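Local coordinates for protein alpha-1,3-glucanase (Streptomyces thermodiastaticus, PDB 7C7D) that hydrolyses the alpha-1,3-linked glucose chains of alpha-1,3-glucan, as expected of a thermostable glycoside hydrolase of family GH87, at residues G207-V211 / T212-A216. Residues are numbered along the deposited sequence; the frame is centred on the assembly and turned at random.
Sequences GSVSV and TDKGA
The carbonyl of V211 is the acceptor around which the chain turns as it leaves the region of strand 209-210 on its way to helix 225-234. K214 N reaches V211 O at 3.0 Å, standing 69° out of the carbonyl plane. A216 N bonds to V211 O, also at 3.0 Å, on a straighter path (N-H...O 159°). Two donors on opposite faces hold this oxygen, and G215 N adds a weak bond to T212 O. The N-H of D213 makes only a weak bond to S210 O.

Packing is tight beside that acceptor. A216 CB comes within 3.2 Å of V211 O and lies 3.8 Å from V211 CB. Most of the V211 side chain nevertheless leaves the turn, joining F228 and A231 of helix 225-234 and V240 and Y247 of neighbouring strands. A216 meets A227 and Y247; both residues lean on Y247 and on helix 225-234.

Hydroxyls secure the start of the turn. S210 OG, anti to its own N (chi1 173°), extends forward to T212 OG1 at 2.7 Å, a hydrogen bond in which either group may donate.

The solvent side is looser. D213 faces S210 through water: OD2 receives a hydrogen bond from a water that also accepts from S210 N, linking the carboxylate to the strand backbone. K214 is bent at chi2; its CE passes obliquely over V209 CG1 at 4.0 Å, a single light apolar touch, and the chain end then leads away.

The 6-to-1 bond from A216 N to V211 O, the weak 5-to-2 bond, left-handed G215 and the V211-A216 apolar contact identify residues 211-216 as a Schellman motif. V209 and V211 pair through their backbones with strand 238-242, in parallel, placing the motif at one end of the parallel beta-helix characteristic of pectate lyase-like enzymes.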
# COMPACT_ATOMS: atom_id res chain seq x y z
N GLY A 207 23.01 26.00 10.47
CA GLY A 207 22.51 26.92 9.47
C GLY A 207 21.04 26.78 9.14
O GLY A 207 20.53 27.57 8.33
N SER A 208 20.34 25.81 9.72
CA SER A 208 18.93 25.64 9.42
C SER A 208 18.09 26.67 10.18
O SER A 208 18.52 27.24 11.20
CB SER A 208 18.47 24.22 9.76
OG SER A 208 18.70 23.92 11.12
N VAL A 209 16.90 26.92 9.66
CA VAL A 209 15.94 27.85 10.25
C VAL A 209 14.88 27.04 10.96
O VAL A 209 14.16 26.26 10.32
CB VAL A 209 15.30 28.74 9.16
CG1 VAL A 209 14.23 29.64 9.77
CG2 VAL A 209 16.36 29.55 8.45
N SER A 210 14.75 27.21 12.27
CA SER A 210 13.78 26.45 13.04
C SER A 210 12.39 27.06 12.92
O SER A 210 12.23 28.29 13.00
CB SER A 210 14.19 26.40 14.51
OG SER A 210 13.18 25.79 15.29
N VAL A 211 11.38 26.20 12.75
CA VAL A 211 10.00 26.68 12.71
C VAL A 211 9.60 27.33 14.03
O VAL A 211 8.76 28.23 14.05
CB VAL A 211 9.01 25.56 12.30
CG1 VAL A 211 9.29 25.10 10.89
CG2 VAL A 211 9.07 24.40 13.27
N THR A 212 10.16 26.87 15.15
CA THR A 212 9.80 27.47 16.43
C THR A 212 10.34 28.89 16.56
O THR A 212 9.75 29.71 17.26
CB THR A 212 10.25 26.59 17.60
OG1 THR A 212 11.66 26.34 17.51
CG2 THR A 212 9.50 25.26 17.58
N ASP A 213 11.45 29.19 15.88
CA ASP A 213 11.94 30.56 15.86
C ASP A 213 11.03 31.48 15.06
O ASP A 213 11.09 32.70 15.23
CB ASP A 213 13.37 30.61 15.30
CG ASP A 213 14.39 29.99 16.24
OD1 ASP A 213 14.04 29.73 17.41
OD2 ASP A 213 15.54 29.77 15.80
N LYS A 214 10.19 30.92 14.19
CA LYS A 214 9.22 31.69 13.42
C LYS A 214 7.82 31.64 14.03
O LYS A 214 6.86 32.04 13.37
CB LYS A 214 9.19 31.21 11.97
CG LYS A 214 10.51 31.36 11.24
CD LYS A 214 10.84 32.83 11.02
CE LYS A 214 12.17 33.00 10.31
NZ LYS A 214 12.43 34.44 10.00
N GLY A 215 7.70 31.15 15.26
CA GLY A 215 6.44 31.19 15.97
C GLY A 215 5.64 29.91 15.98
O GLY A 215 4.50 29.92 16.45
N ALA A 216 6.20 28.80 15.49
CA ALA A 216 5.47 27.54 15.53
C ALA A 216 5.31 27.08 16.97
O ALA A 216 6.20 27.28 17.81
CB ALA A 216 6.21 26.47 14.72
O HOH W 1 16.42 29.11 13.56